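Local coordinates for protein enterotoxin SEN variant (PDB 6KRY) that probably acts as a superantigenic toxin of Staphylococcus aureus, a two-domain member of the staphylococcal and streptococcal enterotoxin family, at residues Y87-K91 / S198-E202; N20-Y25 / F203-Y207. Numbering follows the deposited sequence.

Interaction 1 (Y87-K91 / S198-E202); sequences YYGNK and SVGAE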
loop_
_atom_site.group_PDB
_atom_site.type_symbol
_atom_site.label_atom_id
_atom_site.label_comp_id
_atom_site.label_asym_id
_atom_site.label_seq_id
_atom_site.Cartn_x
_atom_site.Cartn_y
_atom_site.Cartn_z
ATOM N N TYR A 87 -5.468 5.694 1.904
ATOM C CA TYR A 87 -5.779 7.081 1.591
ATOM C C TYR A 87 -5.554 7.974 2.812
ATOM O O TYR A 87 -5.390 7.520 3.960
ATOM C CB TYR A 87 -7.218 7.211 1.074
ATOM C CG TYR A 87 -8.256 6.839 2.090
ATOM C CD1 TYR A 87 -8.700 7.765 3.020
ATOM C CD2 TYR A 87 -8.730 5.551 2.189
ATOM C CE1 TYR A 87 -9.570 7.408 4.035
ATOM C CE2 TYR A 87 -9.633 5.184 3.172
ATOM C CZ TYR A 87 -10.064 6.119 4.091
ATOM O OH TYR A 87 -10.937 5.781 5.087
ATOM N N TYR A 88 -5.547 9.284 2.528
ATOM C CA TYR A 88 -5.422 10.296 3.529
ATOM C C TYR A 88 -6.351 11.462 3.195
ATOM O O TYR A 88 -6.683 11.717 2.040
ATOM C CB TYR A 88 -3.959 10.720 3.647
ATOM C CG TYR A 88 -3.424 11.523 2.487
ATOM C CD1 TYR A 88 -3.554 12.890 2.500
ATOM C CD2 TYR A 88 -2.681 10.951 1.464
ATOM C CE1 TYR A 88 -3.053 13.675 1.483
ATOM C CE2 TYR A 88 -2.172 11.732 0.423
ATOM C CZ TYR A 88 -2.356 13.100 0.445
ATOM O OH TYR A 88 -1.935 13.964 -0.516
ATOM N N GLY A 89 -6.784 12.158 4.248
ATOM C CA GLY A 89 -7.682 13.302 4.124
ATOM C C GLY A 89 -6.982 14.626 4.414
ATOM O O GLY A 89 -7.297 15.631 3.762
ATOM N N ASN A 90 -6.051 14.626 5.384
ATOM C CA ASN A 90 -5.302 15.803 5.862
ATOM C C ASN A 90 -4.241 16.195 4.835
ATOM O O ASN A 90 -3.429 15.364 4.483
ATOM C CB ASN A 90 -4.679 15.478 7.231
ATOM C CG ASN A 90 -3.627 16.444 7.754
ATOM O OD1 ASN A 90 -3.773 17.656 7.609
ATOM N ND2 ASN A 90 -2.602 15.938 8.443
ATOM N N LYS A 91 -4.224 17.478 4.424
ATOM C CA LYS A 91 -3.305 18.044 3.381
ATOM C C LYS A 91 -3.789 17.654 1.975
ATOM O O LYS A 91 -3.044 17.883 0.999
ATOM C CB LYS A 91 -1.834 17.584 3.448
ATOM C CG LYS A 91 -1.153 17.541 4.816
ATOM C CD LYS A 91 -0.771 18.898 5.374
ATOM C CE LYS A 91 -1.897 19.576 6.131
ATOM N NZ LYS A 91 -1.836 21.054 6.009
ATOM N N SER A 198 5.480 12.373 9.072
ATOM C CA SER A 198 4.688 12.207 10.299
ATOM C C SER A 198 3.170 12.072 10.064
ATOM O O SER A 198 2.420 11.884 11.022
ATOM C CB SER A 198 4.997 13.328 11.237
ATOM O OG SER A 198 4.516 14.536 10.698
ATOM N N VAL A 199 2.711 12.167 8.815
ATOM C CA VAL A 199 1.305 11.981 8.466
ATOM C C VAL A 199 1.214 11.107 7.201
ATOM O O VAL A 199 2.170 10.944 6.478
ATOM C CB VAL A 199 0.583 13.320 8.230
ATOM C CG1 VAL A 199 0.532 14.143 9.502
ATOM C CG2 VAL A 199 1.231 14.139 7.132
ATOM N N GLY A 200 0.021 10.581 6.939
ATOM C CA GLY A 200 -0.266 9.753 5.753
ATOM C C GLY A 200 0.222 10.338 4.423
ATOM O O GLY A 200 0.765 9.591 3.608
ATOM N N ALA A 201 0.050 11.638 4.196
ATOM C CA ALA A 201 0.502 12.336 2.965
ATOM C C ALA A 201 1.996 12.122 2.741
ATOM O O ALA A 201 2.487 12.193 1.638
ATOM C CB ALA A 201 0.191 13.812 3.008
ATOM N N GLU A 202 2.752 11.915 3.818
ATOM C CA GLU A 202 4.143 11.633 3.677
ATOM C C GLU A 202 4.413 10.125 3.749
ATOM O O GLU A 202 5.210 9.643 3.005
ATOM C CB GLU A 202 4.900 12.368 4.777
ATOM C CG GLU A 202 4.692 13.882 4.741
ATOM C CD GLU A 202 5.315 14.591 5.935
ATOM O OE1 GLU A 202 4.986 14.223 7.083
ATOM O OE2 GLU A 202 6.162 15.506 5.722
HETATM O O HOH W 1 -2.069 13.002 5.866
#

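Interaction 2 (N20-Y25 / F203-Y207); sequences NLTSYY and FFQFY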
loop_
_atom_site.group_PDB
_atom_site.type_symbol
_atom_site.label_atom_id
_atom_site.label_comp_id
_atom_site.label_asym_id
_atom_site.label_seq_id
_atom_site.Cartn_x
_atom_site.Cartn_y
_atom_site.Cartn_z
ATOM N N ASN A 20 -0.038 6.789 14.995
ATOM C CA ASN A 20 -0.726 7.027 13.697
ATOM C C ASN A 20 -0.528 5.839 12.736
ATOM O O ASN A 20 -1.494 5.449 12.096
ATOM C CB ASN A 20 -0.253 8.330 13.071
ATOM C CG ASN A 20 -0.826 9.505 13.833
ATOM O OD1 ASN A 20 -0.093 10.321 14.372
ATOM N ND2 ASN A 20 -2.133 9.528 13.965
ATOM N N LEU A 21 0.671 5.241 12.688
ATOM C CA LEU A 21 0.885 4.049 11.844
ATOM C C LEU A 21 0.018 2.876 12.337
ATOM O O LEU A 21 -0.523 2.117 11.532
ATOM C CB LEU A 21 2.375 3.692 11.806
ATOM C CG LEU A 21 3.225 4.672 10.998
ATOM C CD1 LEU A 21 4.704 4.399 11.207
ATOM C CD2 LEU A 21 2.904 4.556 9.515
ATOM N N THR A 22 -0.103 2.727 13.650
ATOM C CA THR A 22 -0.923 1.671 14.208
ATOM C C THR A 22 -2.366 1.781 13.694
ATOM O O THR A 22 -2.983 0.754 13.362
ATOM C CB THR A 22 -0.897 1.714 15.742
ATOM O OG1 THR A 22 0.426 1.516 16.244
ATOM C CG2 THR A 22 -1.768 0.651 16.364
ATOM N N SER A 23 -2.923 2.998 13.702
ATOM C CA SER A 23 -4.289 3.235 13.205
ATOM C C SER A 23 -4.404 2.791 11.737
ATOM O O SER A 23 -5.311 2.078 11.337
ATOM C CB SER A 23 -4.640 4.682 13.359
ATOM O OG SER A 23 -5.860 4.928 12.699
ATOM N N TYR A 24 -3.426 3.201 10.928
ATOM C CA TYR A 24 -3.414 2.871 9.496
ATOM C C TYR A 24 -3.387 1.358 9.211
ATOM O O TYR A 24 -3.921 0.910 8.173
ATOM C CB TYR A 24 -2.242 3.555 8.806
ATOM C CG TYR A 24 -2.660 4.800 8.074
ATOM C CD1 TYR A 24 -3.464 4.708 6.955
ATOM C CD2 TYR A 24 -2.311 6.048 8.536
ATOM C CE1 TYR A 24 -3.856 5.848 6.272
ATOM C CE2 TYR A 24 -2.696 7.200 7.861
ATOM C CZ TYR A 24 -3.505 7.101 6.749
ATOM O OH TYR A 24 -3.883 8.254 6.104
ATOM N N TYR A 25 -2.805 0.553 10.123
ATOM C CA TYR A 25 -2.598 -0.848 9.892
ATOM C C TYR A 25 -3.469 -1.695 10.832
ATOM O O TYR A 25 -3.351 -2.910 10.781
ATOM C CB TYR A 25 -1.116 -1.225 9.954
ATOM C CG TYR A 25 -0.350 -0.738 8.753
ATOM C CD1 TYR A 25 -0.614 -1.259 7.494
ATOM C CD2 TYR A 25 0.488 0.358 8.828
ATOM C CE1 TYR A 25 0.018 -0.766 6.363
ATOM C CE2 TYR A 25 1.136 0.865 7.715
ATOM C CZ TYR A 25 0.893 0.297 6.480
ATOM O OH TYR A 25 1.523 0.782 5.376
ATOM N N PHE A 203 3.809 9.403 4.708
ATOM C CA PHE A 203 4.068 7.978 4.906
ATOM C C PHE A 203 4.024 7.189 3.584
ATOM O O PHE A 203 4.785 6.225 3.350
ATOM C CB PHE A 203 3.018 7.313 5.817
ATOM C CG PHE A 203 2.885 7.794 7.242
ATOM C CD1 PHE A 203 3.915 8.450 7.892
ATOM C CD2 PHE A 203 1.720 7.514 7.953
ATOM C CE1 PHE A 203 3.775 8.831 9.218
ATOM C CE2 PHE A 203 1.580 7.914 9.279
ATOM C CZ PHE A 203 2.611 8.570 9.908
ATOM N N PHE A 204 3.051 7.516 2.735
ATOM C CA PHE A 204 2.727 6.611 1.638
ATOM C C PHE A 204 3.148 7.179 0.283
ATOM O O PHE A 204 2.847 6.589 -0.766
ATOM C CB PHE A 204 1.232 6.290 1.693
ATOM C CG PHE A 204 0.805 5.705 3.013
ATOM C CD1 PHE A 204 1.458 4.603 3.524
ATOM C CD2 PHE A 204 -0.213 6.279 3.752
ATOM C CE1 PHE A 204 1.162 4.127 4.791
ATOM C CE2 PHE A 204 -0.533 5.778 5.011
ATOM C CZ PHE A 204 0.138 4.693 5.513
ATOM N N GLN A 205 3.831 8.328 0.272
ATOM C CA GLN A 205 4.261 8.935 -0.985
ATOM C C GLN A 205 5.123 7.975 -1.837
ATOM O O GLN A 205 5.087 8.052 -3.065
ATOM C CB GLN A 205 4.980 10.269 -0.725
ATOM C CG GLN A 205 5.436 10.953 -2.001
ATOM C CD GLN A 205 5.969 12.333 -1.697
ATOM O OE1 GLN A 205 6.093 12.716 -0.531
ATOM N NE2 GLN A 205 6.245 13.098 -2.746
ATOM N N PHE A 206 5.841 7.047 -1.215
ATOM C CA PHE A 206 6.687 6.138 -1.983
ATOM C C PHE A 206 5.869 5.237 -2.919
ATOM O O PHE A 206 6.440 4.703 -3.905
ATOM C CB PHE A 206 7.612 5.294 -1.092
ATOM C CG PHE A 206 6.978 4.201 -0.270
ATOM C CD1 PHE A 206 6.233 4.497 0.867
ATOM C CD2 PHE A 206 7.171 2.871 -0.599
ATOM C CE1 PHE A 206 5.697 3.492 1.659
ATOM C CE2 PHE A 206 6.646 1.874 0.196
ATOM C CZ PHE A 206 5.888 2.172 1.300
ATOM N N TYR A 207 4.577 5.042 -2.632
ATOM C CA TYR A 207 3.706 4.230 -3.504
ATOM C C TYR A 207 3.332 4.965 -4.812
ATOM O O TYR A 207 2.640 4.365 -5.661
ATOM C CB TYR A 207 2.450 3.810 -2.744
ATOM C CG TYR A 207 2.656 2.813 -1.641
ATOM C CD1 TYR A 207 3.403 1.659 -1.832
ATOM C CD2 TYR A 207 1.994 2.954 -0.433
ATOM C CE1 TYR A 207 3.548 0.726 -0.809
ATOM C CE2 TYR A 207 2.132 2.033 0.594
ATOM C CZ TYR A 207 2.915 0.904 0.406
ATOM O OH TYR A 207 3.083 0.000 1.430
HETATM O O HOH W 2 1.117 -0.592 3.096
#

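Interaction 1 (Y87-K91 / S198-E202)
This is a small domain-to-domain packing contact, a tyrosine ring against the first turn of a helix, at the boundary between the OB-fold part of the enterotoxin and its beta-grasp part. Tyr-88 lies on the short strand 86-88, and the chain then turns through Gly-89 to Lys-91; across from it, Val-199 is the N-cap of helix 200-203. The backbones come closest at Tyr-88 and Gly-200, with CA atoms 5.6 Å apart, and a side chain on Gly-200 would run tightly into Tyr-88 CB. Ala-201 sits over one face of the Tyr-88 ring: its CA is 3.7 Å from the ring centroid, 9° off the normal, a CH-pi contact, and its CB is 3.6 Å from Tyr-88 CE1. The turn closes round the same methyl, Lys-91 CB lying 4.3 Å from Ala-201 CB, while Asn-90 ND2 meets Val-199 CG1 at 3.8 Å. One water joins the backbones, donating to Asn-90 O (3.1 Å) and accepting from Ala-201 N (3.0 Å), an amide of the helix's first turn. Within 198-202, Glu-202 OE1 accepts from Ser-198 N at 2.8 Å. The phenol of Tyr-88 has its polar partner in its own domain, Glu-66. Direct contact is thus van der Waals and CH-pi in character, and the polar link, from one carbonyl to one amide, passes through a single water.

Interaction 2 (N20-Y25 / F203-Y207)
Helix 15-26 packs here against the end of helix 200-203 and the 3-10 turn that follows, through a buried aromatic cluster between the OB-fold and beta-grasp parts of the enterotoxin. Asn-20 starts it at the margin, its CB 4.2 Å from Phe-203 CE2 at the edge of that ring. Leu-21 goes deeper: its CD2 lies over the face of Phe-203, 3.7 Å from the ring centroid and 20° off the normal, a CH-pi contact, and 3.5 Å from Phe-203 CD2. The next residue to engage is Tyr-24, one turn after Asn-20. Its ring takes the edge of Phe-204 on its face in a T-shaped stack, with centroids 4.8 Å apart and planes at 73°, while its CD2 stays 4.3 Å from Phe-203 CD2. Beyond the rings, the Tyr-24 hydroxyl is hydrogen-bonded to the backbone oxygen of Tyr-87. The end of Tyr-25 reaches the Phe-204 ring too, its OH 3.4 Å from Phe-204 CE1, and its own ring also meets Tyr-164. Past Phe-204 the chain turns so that Tyr-207 OH, hydrogen-bonded to Asp-150 at helix 146-161, comes within 4.3 Å of Tyr-25 OH. A water bridges these two phenols, 2.7 Å from Tyr-25 OH and donating to Tyr-207 OH at 2.6 Å.

In the fold
Interactions 1 and 2 are neighbours, their centres about 8 Å apart, and follow one another along a single run, 198-207, of the beta-grasp part. This run meets strand 86-88 and its turn first, then helix 15-26. Along the chain, interaction 1 is nested inside the loop closed by interaction 2. They touch directly: the hydrogen bond between Tyr-24 OH and Tyr-87 O measures 2.7 Å, Tyr-24 OH lies 3.9 Å from Gly-200 CA, and Ser-198 C packs 3.4 Å from Phe-203 CE1. Together they form one continuous interface, each with one bridging water, more buried and aromatic at interaction 2, joining the two domains characteristic of this toxin family.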